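Local coordinates for putative pyrroline carboxylate reductase (Streptococcus pyogenes, PDB 2AHR), which probably catalyses the last step of proline biosynthesis, the NAD(P)H-dependent reduction of 1-pyrroline-5-carboxylate to L-proline, at residues 34-39 with 48-53; 28-33 with 55-60; 12-17 with 113-118. One frame throughout, in Å; residues are numbered along the deposited sequence.

Contact 1 of 3, residues 34-39 with 48-53; sequences SSLERS and LPYAMS. With NAP (NADP nicotinamide-adenine-dinucleotide phosphate), chain S.
In the NADP-binding Rossmann domain, the first turn of helix 36-46 packs against the loop that leads from this helix to helix 54-58. The contact is van der Waals packing, mostly apolar, with no hydrogen bond across it. Leu-36 is its main side chain. Its CG is anti to the backbone N (chi1 -176°), which carries the two methyls toward the loop. CD2 meets the CE methyl of Met-52, a selenomethionine, at 3.6 Å. CD1 lies near Tyr-50, 3.9 Å from CE2 of its ring, and also near the carbonyl oxygen of Ala-51. The CA-CB bond of Met-52 points away from the helix, but bends at chi2 and chi3 fold the chain back so that CE reaches Leu-36. The two side chains cross obliquely. Tyr-50 takes the crowded first rotamer, with CG between the backbone N and C. Its CB stands 4.2 Å from CB of Ser-39.

The same segment also reaches the cofactor. Ser-34 OG donates to O1X of the 2'-phosphate of NADP at 2.8 Å. The chain of Arg-38 is bent at chi2 and chi3, and its NE makes a weak bond to the same oxygen. A nearby cation and a hydroxyl donor on this phosphate are consistent with recognition of NADP. Ser-35 is the N-cap of the helix, and its OG accepts from Arg-38 N. The carbonyl oxygen of Ser-35 takes two donors, Ser-39 N at 2.8 Å and Ser-39 OG at 2.7 Å, the hydroxyl coming from above the carbonyl plane.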
loop_
_atom_site.group_PDB
_atom_site.type_symbol
_atom_site.label_atom_id
_atom_site.label_comp_id
_atom_site.label_asym_id
_atom_site.label_seq_id
_atom_site.Cartn_x
_atom_site.Cartn_y
_atom_site.Cartn_z
ATOM N N SER E 34 6.383 -32.898 32.986
ATOM C CA SER E 34 5.073 -33.188 32.376
ATOM C C SER E 34 4.649 -34.642 32.560
ATOM O O SER E 34 3.456 -34.955 32.576
ATOM C CB SER E 34 5.064 -32.827 30.882
ATOM O OG SER E 34 5.958 -33.638 30.133
ATOM N N SER E 35 5.640 -35.518 32.663
ATOM C CA SER E 35 5.443 -36.910 33.050
ATOM C C SER E 35 6.616 -37.301 33.935
ATOM O O SER E 35 7.655 -36.640 33.907
ATOM C CB SER E 35 5.359 -37.820 31.816
ATOM O OG SER E 35 6.555 -37.784 31.057
ATOM N N LEU E 36 6.449 -38.356 34.729
ATOM C CA LEU E 36 7.542 -38.884 35.553
ATOM C C LEU E 36 8.759 -39.248 34.704
ATOM O O LEU E 36 9.902 -39.008 35.105
ATOM C CB LEU E 36 7.077 -40.095 36.364
ATOM C CG LEU E 36 8.091 -40.700 37.339
ATOM C CD1 LEU E 36 8.486 -39.724 38.450
ATOM C CD2 LEU E 36 7.544 -42.004 37.911
ATOM N N GLU E 37 8.499 -39.814 33.528
ATOM C CA GLU E 37 9.549 -40.117 32.557
ATOM C C GLU E 37 10.340 -38.854 32.174
ATOM O O GLU E 37 11.574 -38.863 32.172
ATOM C CB GLU E 37 8.941 -40.783 31.317
ATOM C CG GLU E 37 9.947 -41.501 30.428
ATOM C CD GLU E 37 9.280 -42.304 29.317
ATOM O OE1 GLU E 37 8.636 -43.342 29.614
ATOM O OE2 GLU E 37 9.412 -41.899 28.139
ATOM N N ARG E 38 9.612 -37.776 31.869
ATOM C CA ARG E 38 10.197 -36.472 31.548
ATOM C C ARG E 38 10.948 -35.842 32.722
ATOM O O ARG E 38 11.979 -35.214 32.520
ATOM C CB ARG E 38 9.112 -35.503 31.051
ATOM C CG ARG E 38 8.582 -35.781 29.638
ATOM C CD ARG E 38 9.614 -35.454 28.573
ATOM N NE ARG E 38 10.182 -34.124 28.782
ATOM C CZ ARG E 38 11.408 -33.756 28.418
ATOM N NH1 ARG E 38 11.823 -32.521 28.660
ATOM N NH2 ARG E 38 12.222 -34.618 27.816
ATOM N N SER E 39 10.427 -36.012 33.936
ATOM C CA SER E 39 11.035 -35.450 35.152
ATOM C C SER E 39 12.431 -36.022 35.409
ATOM O O SER E 39 13.398 -35.265 35.559
ATOM C CB SER E 39 10.149 -35.686 36.381
ATOM O OG SER E 39 8.781 -35.449 36.102
ATOM N N LEU E 48 19.637 -32.526 39.393
ATOM C CA LEU E 48 18.786 -32.128 40.514
ATOM C C LEU E 48 17.821 -33.235 40.918
ATOM O O LEU E 48 17.518 -34.112 40.106
ATOM C CB LEU E 48 17.985 -30.868 40.162
ATOM C CG LEU E 48 18.701 -29.520 40.057
ATOM C CD1 LEU E 48 17.763 -28.512 39.401
ATOM C CD2 LEU E 48 19.180 -29.009 41.414
ATOM N N PRO E 49 17.330 -33.197 42.177
ATOM C CA PRO E 49 16.281 -34.128 42.597
ATOM C C PRO E 49 15.001 -33.917 41.792
ATOM O O PRO E 49 14.690 -32.780 41.415
ATOM C CB PRO E 49 16.036 -33.747 44.061
ATOM C CG PRO E 49 17.267 -33.014 44.486
ATOM C CD PRO E 49 17.731 -32.294 43.273
ATOM N N TYR E 50 14.280 -35.001 41.519
ATOM C CA TYR E 50 12.957 -34.909 40.898
ATOM C C TYR E 50 11.904 -35.487 41.841
ATOM O O TYR E 50 12.226 -36.299 42.717
ATOM C CB TYR E 50 12.915 -35.632 39.540
ATOM C CG TYR E 50 13.076 -37.137 39.632
ATOM C CD1 TYR E 50 14.338 -37.725 39.580
ATOM C CD2 TYR E 50 11.963 -37.974 39.779
ATOM C CE1 TYR E 50 14.489 -39.111 39.671
ATOM C CE2 TYR E 50 12.106 -39.355 39.869
ATOM C CZ TYR E 50 13.371 -39.918 39.814
ATOM O OH TYR E 50 13.527 -41.284 39.902
ATOM N N ALA E 51 10.654 -35.070 41.651
ATOM C CA ALA E 51 9.537 -35.578 42.442
ATOM C C ALA E 51 8.722 -36.642 41.702
ATOM O O ALA E 51 8.660 -36.660 40.467
ATOM C CB ALA E 51 8.633 -34.431 42.895
HETATM N N MSE E 52 8.087 -37.517 42.482
HETATM C CA MSE E 52 7.274 -38.607 41.953
HETATM C C MSE E 52 5.954 -38.113 41.347
HETATM O O MSE E 52 5.342 -38.803 40.526
HETATM C CB MSE E 52 7.019 -39.654 43.046
HETATM C CG MSE E 52 8.279 -40.361 43.580
HETATM SE SE MSE E 52 9.344 -41.102 42.317
HETATM C CE MSE E 52 8.204 -42.163 41.427
ATOM N N SER E 53 5.533 -36.917 41.758
ATOM C CA SER E 53 4.321 -36.257 41.265
ATOM C C SER E 53 4.390 -34.790 41.673
ATOM O O SER E 53 5.270 -34.409 42.447
ATOM C CB SER E 53 3.070 -36.903 41.879
ATOM O OG SER E 53 2.918 -36.546 43.248
HETATM P PA NAP S . 8.084 -24.232 27.152
HETATM O O1A NAP S . 7.139 -24.813 26.158
HETATM O O2A NAP S . 9.467 -24.197 26.595
HETATM O O5B NAP S . 8.058 -25.014 28.567
HETATM C C5B NAP S . 6.873 -25.529 29.131
HETATM C C4B NAP S . 7.225 -26.842 29.825
HETATM O O4B NAP S . 6.176 -27.295 30.663
HETATM C C3B NAP S . 7.520 -27.944 28.810
HETATM O O3B NAP S . 8.842 -28.394 29.022
HETATM C C2B NAP S . 6.498 -29.036 29.084
HETATM O O2B NAP S . 7.028 -30.353 29.106
HETATM C C1B NAP S . 6.053 -28.701 30.502
HETATM N N9A NAP S . 4.707 -29.253 30.792
HETATM C C8A NAP S . 3.686 -29.503 29.902
HETATM N N7A NAP S . 2.639 -30.026 30.587
HETATM C C5A NAP S . 2.976 -30.121 31.898
HETATM C C6A NAP S . 2.287 -30.598 33.014
HETATM N N6A NAP S . 1.362 -31.538 32.826
HETATM N N1A NAP S . 2.912 -30.562 34.246
HETATM C C2A NAP S . 4.206 -30.087 34.369
HETATM N N3A NAP S . 4.881 -29.631 33.255
HETATM C C4A NAP S . 4.277 -29.644 32.039
HETATM O O3 NAP S . 7.556 -22.765 27.601
HETATM P PN NAP S . 8.518 -21.589 28.167
HETATM O O1N NAP S . 8.935 -20.766 26.995
HETATM O O2N NAP S . 9.563 -22.125 29.081
HETATM O O5D NAP S . 7.463 -20.722 29.031
HETATM C C5D NAP S . 7.068 -21.116 30.327
HETATM C C4D NAP S . 6.488 -19.921 31.081
HETATM O O4D NAP S . 7.412 -18.851 31.150
HETATM C C3D NAP S . 5.236 -19.383 30.397
HETATM O O3D NAP S . 4.242 -19.248 31.383
HETATM C C2D NAP S . 5.614 -18.024 29.820
HETATM O O2D NAP S . 4.510 -17.129 29.900
HETATM C C1D NAP S . 6.831 -17.634 30.686
HETATM N N1N NAP S . 7.896 -16.835 30.024
HETATM C C2N NAP S . 8.624 -17.343 28.967
HETATM C C3N NAP S . 9.643 -16.583 28.383
HETATM C C7N NAP S . 10.530 -17.156 27.317
HETATM O O7N NAP S . 11.573 -16.332 26.847
HETATM N N7N NAP S . 10.332 -18.397 26.853
HETATM C C4N NAP S . 9.923 -15.304 28.881
HETATM C C5N NAP S . 9.197 -14.800 29.950
HETATM C C6N NAP S . 8.187 -15.582 30.513
HETATM P P2B NAP S . 7.433 -31.199 27.788
HETATM O O1X NAP S . 7.730 -32.623 28.226
HETATM O O2X NAP S . 6.271 -31.212 26.821
HETATM O O3X NAP S . 8.658 -30.593 27.123
#

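Contact 2 of 3, residues 28-33 with 55-60; sequences ELIISG and QDLIDQ. With NAP (NADP nicotinamide-adenine-dinucleotide phosphate), chain S.
Strand 28-32 is an outermost strand of the Rossmann sheet within this chain, and here short helix 54-58 packs on one face of it. Leu-57 is the central side chain. It points toward the strand, with CG anti to the backbone N (chi1 177°), and its CD2 methyl does most of the touching. CD2 lies 3.5 Å from the carbonyl oxygen of Ile-30 and 3.7 Å from the CG2 methyl of the same residue. The side chains of Ile-30 and Leu-57 run antiparallel, side by side and not tip to tip. Ile-30 has CG1 anti to the backbone N, while CG2 takes the crowded place between N and C. Its CD1 reaches further, to the end of Gln-60, whose extended chain lies roughly perpendicular to it. Ser-32 also faces the helix, with CB 4.2 Å from CG of Leu-57. Its hydroxyl is hydrogen-bonded to ND1 of His-54, and NE2 of that histidine bonds NADP. Ser-32 is thus a second-shell residue, and probably helps to hold the imidazole in place.

At the end of the strand, the carbonyl oxygen of Gly-33 comes within 3.1 Å of C2A on the adenine. Within 55-60, Gln-55 NE2 donates to Asp-59 OD1 at 3.1 Å. The bond is fairly straight (161°) and lies in the amide plane of Gln-55, but it meets the carboxylate from above its plane.

Strand 28-32 pairs in parallel with strand 5-9, through backbone bonds of Ile-30 to Ile-6 and Ile-8. Leu-57 also touches Ile-9 of that strand. Ile-31 points away from helix 54-58 and packs on Ile-42 and Ala-43 of helix 36-46, so the two helices lie on opposite faces of the strand.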
loop_
_atom_site.group_PDB
_atom_site.type_symbol
_atom_site.label_atom_id
_atom_site.label_comp_id
_atom_site.label_asym_id
_atom_site.label_seq_id
_atom_site.Cartn_x
_atom_site.Cartn_y
_atom_site.Cartn_z
ATOM N N GLU E 28 17.551 -25.316 48.539
ATOM C CA GLU E 28 17.474 -26.667 48.042
ATOM C C GLU E 28 16.450 -26.703 46.925
ATOM O O GLU E 28 15.378 -26.111 47.043
ATOM C CB GLU E 28 17.024 -27.561 49.190
ATOM C CG GLU E 28 17.286 -29.028 49.015
ATOM C CD GLU E 28 17.063 -29.790 50.305
ATOM O OE1 GLU E 28 17.135 -29.172 51.397
ATOM O OE2 GLU E 28 16.807 -31.010 50.226
ATOM N N LEU E 29 16.761 -27.402 45.844
ATOM C CA LEU E 29 15.870 -27.399 44.693
ATOM C C LEU E 29 15.356 -28.782 44.333
ATOM O O LEU E 29 16.080 -29.773 44.445
ATOM C CB LEU E 29 16.551 -26.737 43.480
ATOM C CG LEU E 29 17.333 -25.440 43.744
ATOM C CD1 LEU E 29 18.144 -25.032 42.520
ATOM C CD2 LEU E 29 16.425 -24.298 44.221
ATOM N N ILE E 30 14.099 -28.834 43.898
ATOM C CA ILE E 30 13.492 -30.064 43.390
ATOM C C ILE E 30 12.510 -29.729 42.258
ATOM O O ILE E 30 11.802 -28.715 42.319
ATOM C CB ILE E 30 12.841 -30.914 44.535
ATOM C CG1 ILE E 30 12.205 -32.203 43.978
ATOM C CG2 ILE E 30 11.854 -30.067 45.363
ATOM C CD1 ILE E 30 12.134 -33.396 44.993
ATOM N N ILE E 31 12.495 -30.568 41.221
ATOM C CA ILE E 31 11.705 -30.299 40.021
ATOM C C ILE E 31 10.609 -31.341 39.787
ATOM O O ILE E 31 10.573 -32.375 40.460
ATOM C CB ILE E 31 12.597 -30.114 38.757
ATOM C CG1 ILE E 31 13.442 -31.353 38.460
ATOM C CG2 ILE E 31 13.498 -28.903 38.915
ATOM C CD1 ILE E 31 12.757 -32.368 37.573
ATOM N N SER E 32 9.719 -31.047 38.840
ATOM C CA SER E 32 8.596 -31.913 38.512
ATOM C C SER E 32 8.095 -31.607 37.087
ATOM O O SER E 32 7.599 -30.508 36.817
ATOM C CB SER E 32 7.487 -31.714 39.553
ATOM O OG SER E 32 6.493 -32.711 39.447
ATOM N N GLY E 33 8.226 -32.578 36.185
ATOM C CA GLY E 33 7.953 -32.361 34.758
ATOM C C GLY E 33 6.548 -32.696 34.296
ATOM O O GLY E 33 5.634 -32.765 35.106
ATOM N N GLN E 55 2.069 -33.325 43.498
ATOM C CA GLN E 55 1.664 -33.348 44.904
ATOM C C GLN E 55 2.829 -33.782 45.787
ATOM O O GLN E 55 3.042 -33.212 46.859
ATOM C CB GLN E 55 0.426 -34.226 45.124
ATOM C CG GLN E 55 -0.327 -33.937 46.434
ATOM C CD GLN E 55 -0.818 -32.494 46.562
ATOM O OE1 GLN E 55 -1.628 -32.018 45.763
ATOM N NE2 GLN E 55 -0.345 -31.803 47.589
ATOM N N ASP E 56 3.590 -34.771 45.312
ATOM C CA ASP E 56 4.807 -35.240 45.986
ATOM C C ASP E 56 5.795 -34.075 46.160
ATOM O O ASP E 56 6.385 -33.904 47.234
ATOM C CB ASP E 56 5.438 -36.406 45.207
ATOM C CG ASP E 56 6.708 -36.959 45.870
ATOM O OD1 ASP E 56 7.759 -37.030 45.186
ATOM O OD2 ASP E 56 6.654 -37.335 47.067
ATOM N N LEU E 57 5.952 -33.274 45.101
ATOM C CA LEU E 57 6.690 -32.005 45.154
ATOM C C LEU E 57 6.115 -31.063 46.236
ATOM O O LEU E 57 6.839 -30.628 47.143
ATOM C CB LEU E 57 6.659 -31.347 43.762
ATOM C CG LEU E 57 7.246 -29.987 43.343
ATOM C CD1 LEU E 57 6.736 -28.806 44.191
ATOM C CD2 LEU E 57 8.758 -30.020 43.287
ATOM N N ILE E 58 4.813 -30.784 46.148
ATOM C CA ILE E 58 4.140 -29.825 47.043
ATOM C C ILE E 58 4.297 -30.142 48.544
ATOM O O ILE E 58 4.446 -29.230 49.364
ATOM C CB ILE E 58 2.629 -29.644 46.682
ATOM C CG1 ILE E 58 2.466 -29.088 45.260
ATOM C CG2 ILE E 58 1.948 -28.703 47.664
ATOM C CD1 ILE E 58 1.084 -29.334 44.638
ATOM N N ASP E 59 4.285 -31.432 48.888
ATOM C CA ASP E 59 4.279 -31.874 50.290
ATOM C C ASP E 59 5.597 -31.677 51.076
ATOM O O ASP E 59 5.601 -31.742 52.311
ATOM C CB ASP E 59 3.798 -33.334 50.383
ATOM C CG ASP E 59 2.361 -33.525 49.868
ATOM O OD1 ASP E 59 1.542 -32.572 49.914
ATOM O OD2 ASP E 59 2.050 -34.646 49.411
ATOM N N GLN E 60 6.701 -31.418 50.376
ATOM C CA GLN E 60 8.020 -31.278 51.020
ATOM C C GLN E 60 8.676 -29.883 50.913
ATOM O O GLN E 60 9.718 -29.626 51.522
ATOM C CB GLN E 60 8.978 -32.351 50.478
ATOM C CG GLN E 60 8.969 -32.506 48.952
ATOM C CD GLN E 60 9.919 -33.584 48.452
ATOM O OE1 GLN E 60 9.545 -34.418 47.625
ATOM N NE2 GLN E 60 11.156 -33.566 48.945
HETATM P PA NAP S . 8.084 -24.232 27.152
HETATM O O1A NAP S . 7.139 -24.813 26.158
HETATM O O2A NAP S . 9.467 -24.197 26.595
HETATM O O5B NAP S . 8.058 -25.014 28.567
HETATM C C5B NAP S . 6.873 -25.529 29.131
HETATM C C4B NAP S . 7.225 -26.842 29.825
HETATM O O4B NAP S . 6.176 -27.295 30.663
HETATM C C3B NAP S . 7.520 -27.944 28.810
HETATM O O3B NAP S . 8.842 -28.394 29.022
HETATM C C2B NAP S . 6.498 -29.036 29.084
HETATM O O2B NAP S . 7.028 -30.353 29.106
HETATM C C1B NAP S . 6.053 -28.701 30.502
HETATM N N9A NAP S . 4.707 -29.253 30.792
HETATM C C8A NAP S . 3.686 -29.503 29.902
HETATM N N7A NAP S . 2.639 -30.026 30.587
HETATM C C5A NAP S . 2.976 -30.121 31.898
HETATM C C6A NAP S . 2.287 -30.598 33.014
HETATM N N6A NAP S . 1.362 -31.538 32.826
HETATM N N1A NAP S . 2.912 -30.562 34.246
HETATM C C2A NAP S . 4.206 -30.087 34.369
HETATM N N3A NAP S . 4.881 -29.631 33.255
HETATM C C4A NAP S . 4.277 -29.644 32.039
HETATM O O3 NAP S . 7.556 -22.765 27.601
HETATM P PN NAP S . 8.518 -21.589 28.167
HETATM O O1N NAP S . 8.935 -20.766 26.995
HETATM O O2N NAP S . 9.563 -22.125 29.081
HETATM O O5D NAP S . 7.463 -20.722 29.031
HETATM C C5D NAP S . 7.068 -21.116 30.327
HETATM C C4D NAP S . 6.488 -19.921 31.081
HETATM O O4D NAP S . 7.412 -18.851 31.150
HETATM C C3D NAP S . 5.236 -19.383 30.397
HETATM O O3D NAP S . 4.242 -19.248 31.383
HETATM C C2D NAP S . 5.614 -18.024 29.820
HETATM O O2D NAP S . 4.510 -17.129 29.900
HETATM C C1D NAP S . 6.831 -17.634 30.686
HETATM N N1N NAP S . 7.896 -16.835 30.024
HETATM C C2N NAP S . 8.624 -17.343 28.967
HETATM C C3N NAP S . 9.643 -16.583 28.383
HETATM C C7N NAP S . 10.530 -17.156 27.317
HETATM O O7N NAP S . 11.573 -16.332 26.847
HETATM N N7N NAP S . 10.332 -18.397 26.853
HETATM C C4N NAP S . 9.923 -15.304 28.881
HETATM C C5N NAP S . 9.197 -14.800 29.950
HETATM C C6N NAP S . 8.187 -15.582 30.513
HETATM P P2B NAP S . 7.433 -31.199 27.788
HETATM O O1X NAP S . 7.730 -32.623 28.226
HETATM O O2X NAP S . 6.271 -31.212 26.821
HETATM O O3X NAP S . 8.658 -30.593 27.123
#

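Contact 3 of 3, residues 12-17 with 113-118; sequences GKMASA and PNMNAQ. With NAP (NADP nicotinamide-adenine-dinucleotide phosphate), chain S.
Met-14, Ala-17 and Met-115 carry this contact between the first helix of the Rossmann fold and the turn after strand 108-112. Met-14 and Met-115 are selenomethionines. Met-14 has CG anti to the backbone N and bends at chi2 and chi3. Its CE reaches Pro-113 CB at 3.8 Å and Ala-117 CB at 4.0 Å, and lies 3.2 Å from the carbonyl oxygen of Asn-114. Its CG lies near C2N and C3N of the nicotinamide. Met-115 also bends at chi2 and chi3, but with chi3 turned the other way (45° against -103°). Its CE lies 4.1 Å from SE of Met-14 and near the carboxamide of NADP. The CB of Ala-17 points toward the turn, against CB of Ala-117 and CG of Gln-118.

Water 2 bridges the carbonyl oxygens of Ala-17 and Ala-117, donating to both. Asn-114 OD1 accepts from Asn-116 N in an Asx turn. Ala-221 and Ile-222 of the second subunit pack on Lys-13 and Met-115.

No hydrogen bond joins the segments directly. They meet mainly through apolar side chains, while Met-14 N donates to NAP O2N at 3.0 Å (168°). The helix N-terminus probably helps to stabilise the diphosphate charge.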
loop_
_atom_site.group_PDB
_atom_site.type_symbol
_atom_site.label_atom_id
_atom_site.label_comp_id
_atom_site.label_asym_id
_atom_site.label_seq_id
_atom_site.Cartn_x
_atom_site.Cartn_y
_atom_site.Cartn_z
ATOM N N GLY E 12 10.701 -25.952 31.424
ATOM C CA GLY E 12 11.035 -25.777 30.021
ATOM C C GLY E 12 12.198 -24.815 29.911
ATOM O O GLY E 12 13.007 -24.697 30.830
ATOM N N LYS E 13 12.239 -24.089 28.799
ATOM C CA LYS E 13 13.343 -23.192 28.511
ATOM C C LYS E 13 13.486 -22.069 29.544
ATOM O O LYS E 13 14.581 -21.853 30.073
ATOM C CB LYS E 13 13.225 -22.664 27.078
ATOM C CG LYS E 13 13.132 -23.816 26.059
ATOM C CD LYS E 13 13.583 -23.418 24.659
ATOM C CE LYS E 13 14.184 -24.613 23.895
ATOM N NZ LYS E 13 15.601 -24.834 24.299
HETATM N N MSE E 14 12.380 -21.396 29.871
HETATM C CA MSE E 14 12.448 -20.257 30.801
HETATM C C MSE E 14 12.816 -20.717 32.232
HETATM O O MSE E 14 13.738 -20.167 32.858
HETATM C CB MSE E 14 11.160 -19.424 30.740
HETATM C CG MSE E 14 11.249 -17.995 31.315
HETATM SE SE MSE E 14 12.601 -16.921 30.808
HETATM C CE MSE E 14 13.610 -17.050 32.277
ATOM N N ALA E 15 12.146 -21.758 32.720
ATOM C CA ALA E 15 12.462 -22.307 34.051
ATOM C C ALA E 15 13.885 -22.885 34.131
ATOM O O ALA E 15 14.583 -22.688 35.135
ATOM C CB ALA E 15 11.424 -23.334 34.478
ATOM N N SER E 16 14.318 -23.582 33.080
ATOM C CA SER E 16 15.706 -24.062 33.017
ATOM C C SER E 16 16.699 -22.906 33.180
ATOM O O SER E 16 17.641 -23.004 33.966
ATOM C CB SER E 16 15.990 -24.822 31.717
ATOM O OG SER E 16 15.109 -25.930 31.567
ATOM N N ALA E 17 16.481 -21.815 32.447
ATOM C CA ALA E 17 17.305 -20.610 32.590
ATOM C C ALA E 17 17.424 -20.089 34.034
ATOM O O ALA E 17 18.521 -19.758 34.462
ATOM C CB ALA E 17 16.821 -19.503 31.645
ATOM N N PRO E 113 10.385 -12.644 34.008
ATOM C CA PRO E 113 11.790 -12.786 33.634
ATOM C C PRO E 113 12.004 -12.825 32.122
ATOM O O PRO E 113 11.035 -12.790 31.352
ATOM C CB PRO E 113 12.178 -14.135 34.267
ATOM C CG PRO E 113 10.892 -14.962 34.159
ATOM C CD PRO E 113 9.734 -13.954 34.219
ATOM N N ASN E 114 13.263 -12.893 31.697
ATOM C CA ASN E 114 13.568 -13.107 30.289
ATOM C C ASN E 114 14.724 -14.100 30.115
ATOM O O ASN E 114 15.307 -14.564 31.103
ATOM C CB ASN E 114 13.769 -11.780 29.534
ATOM C CG ASN E 114 15.000 -11.008 29.995
ATOM O OD1 ASN E 114 16.017 -11.598 30.381
ATOM N ND2 ASN E 114 14.917 -9.691 29.945
HETATM N N MSE E 115 15.046 -14.441 28.872
HETATM C CA MSE E 115 15.985 -15.535 28.607
HETATM C C MSE E 115 17.429 -15.146 29.014
HETATM O O MSE E 115 18.303 -16.006 29.106
HETATM C CB MSE E 115 15.877 -15.966 27.138
HETATM C CG MSE E 115 16.552 -17.302 26.752
HETATM SE SE MSE E 115 15.959 -18.830 27.535
HETATM C CE MSE E 115 14.207 -18.713 27.464
ATOM N N ASN E 116 17.656 -13.860 29.294
ATOM C CA ASN E 116 18.956 -13.391 29.788
ATOM C C ASN E 116 19.278 -13.870 31.214
ATOM O O ASN E 116 20.390 -13.679 31.712
ATOM C CB ASN E 116 19.063 -11.869 29.678
ATOM C CG ASN E 116 18.869 -11.383 28.252
ATOM O OD1 ASN E 116 18.265 -10.316 27.999
ATOM N ND2 ASN E 116 19.356 -12.173 27.310
ATOM N N ALA E 117 18.288 -14.482 31.860
ATOM C CA ALA E 117 18.531 -15.285 33.056
ATOM C C ALA E 117 19.678 -16.263 32.826
ATOM O O ALA E 117 20.436 -16.549 33.754
ATOM C CB ALA E 117 17.264 -16.031 33.474
ATOM N N GLN E 118 19.818 -16.747 31.584
ATOM C CA GLN E 118 20.880 -17.686 31.208
ATOM C C GLN E 118 22.265 -17.165 31.543
ATOM O O GLN E 118 23.183 -17.957 31.757
ATOM C CB GLN E 118 20.851 -18.006 29.717
ATOM C CG GLN E 118 19.763 -18.963 29.298
ATOM C CD GLN E 118 19.803 -19.268 27.809
ATOM O OE1 GLN E 118 20.374 -18.521 27.029
ATOM N NE2 GLN E 118 19.188 -20.375 27.413
HETATM P PA NAP S . 8.084 -24.232 27.152
HETATM O O1A NAP S . 7.139 -24.813 26.158
HETATM O O2A NAP S . 9.467 -24.197 26.595
HETATM O O5B NAP S . 8.058 -25.014 28.567
HETATM C C5B NAP S . 6.873 -25.529 29.131
HETATM C C4B NAP S . 7.225 -26.842 29.825
HETATM O O4B NAP S . 6.176 -27.295 30.663
HETATM C C3B NAP S . 7.520 -27.944 28.810
HETATM O O3B NAP S . 8.842 -28.394 29.022
HETATM C C2B NAP S . 6.498 -29.036 29.084
HETATM O O2B NAP S . 7.028 -30.353 29.106
HETATM C C1B NAP S . 6.053 -28.701 30.502
HETATM N N9A NAP S . 4.707 -29.253 30.792
HETATM C C8A NAP S . 3.686 -29.503 29.902
HETATM N N7A NAP S . 2.639 -30.026 30.587
HETATM C C5A NAP S . 2.976 -30.121 31.898
HETATM C C6A NAP S . 2.287 -30.598 33.014
HETATM N N6A NAP S . 1.362 -31.538 32.826
HETATM N N1A NAP S . 2.912 -30.562 34.246
HETATM C C2A NAP S . 4.206 -30.087 34.369
HETATM N N3A NAP S . 4.881 -29.631 33.255
HETATM C C4A NAP S . 4.277 -29.644 32.039
HETATM O O3 NAP S . 7.556 -22.765 27.601
HETATM P PN NAP S . 8.518 -21.589 28.167
HETATM O O1N NAP S . 8.935 -20.766 26.995
HETATM O O2N NAP S . 9.563 -22.125 29.081
HETATM O O5D NAP S . 7.463 -20.722 29.031
HETATM C C5D NAP S . 7.068 -21.116 30.327
HETATM C C4D NAP S . 6.488 -19.921 31.081
HETATM O O4D NAP S . 7.412 -18.851 31.150
HETATM C C3D NAP S . 5.236 -19.383 30.397
HETATM O O3D NAP S . 4.242 -19.248 31.383
HETATM C C2D NAP S . 5.614 -18.024 29.820
HETATM O O2D NAP S . 4.510 -17.129 29.900
HETATM C C1D NAP S . 6.831 -17.634 30.686
HETATM N N1N NAP S . 7.896 -16.835 30.024
HETATM C C2N NAP S . 8.624 -17.343 28.967
HETATM C C3N NAP S . 9.643 -16.583 28.383
HETATM C C7N NAP S . 10.530 -17.156 27.317
HETATM O O7N NAP S . 11.573 -16.332 26.847
HETATM N N7N NAP S . 10.332 -18.397 26.853
HETATM C C4N NAP S . 9.923 -15.304 28.881
HETATM C C5N NAP S . 9.197 -14.800 29.950
HETATM C C6N NAP S . 8.187 -15.582 30.513
HETATM P P2B NAP S . 7.433 -31.199 27.788
HETATM O O1X NAP S . 7.730 -32.623 28.226
HETATM O O2X NAP S . 6.271 -31.212 26.821
HETATM O O3X NAP S . 8.658 -30.593 27.123
HETATM O O HOH W 1 18.000 -22.389 29.748
HETATM O O HOH W 2 20.132 -18.389 35.732
#

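All three contacts touch the same NADP. Along the chain they are nested: contact 1 lies inside the loop closed by contact 2, and both inside that closed by contact 3. Contacts 1 and 2 have centres 9 Å apart and share the path from strand 28-32 through helix 36-46 to helix 54-58. Probable hydrogen bonds join them, Ser-39 OG with Gly-33 N and Ala-51 N with Ile-31 O. Contact 3 has its centre about 19 Å from each of theirs. Its helix 13-22 directly precedes strand 28-32, and strands 28-32 and 108-112 belong to one sheet. The contacts thus line the cofactor from its adenosine end to its nicotinamide end, beside the second subunit.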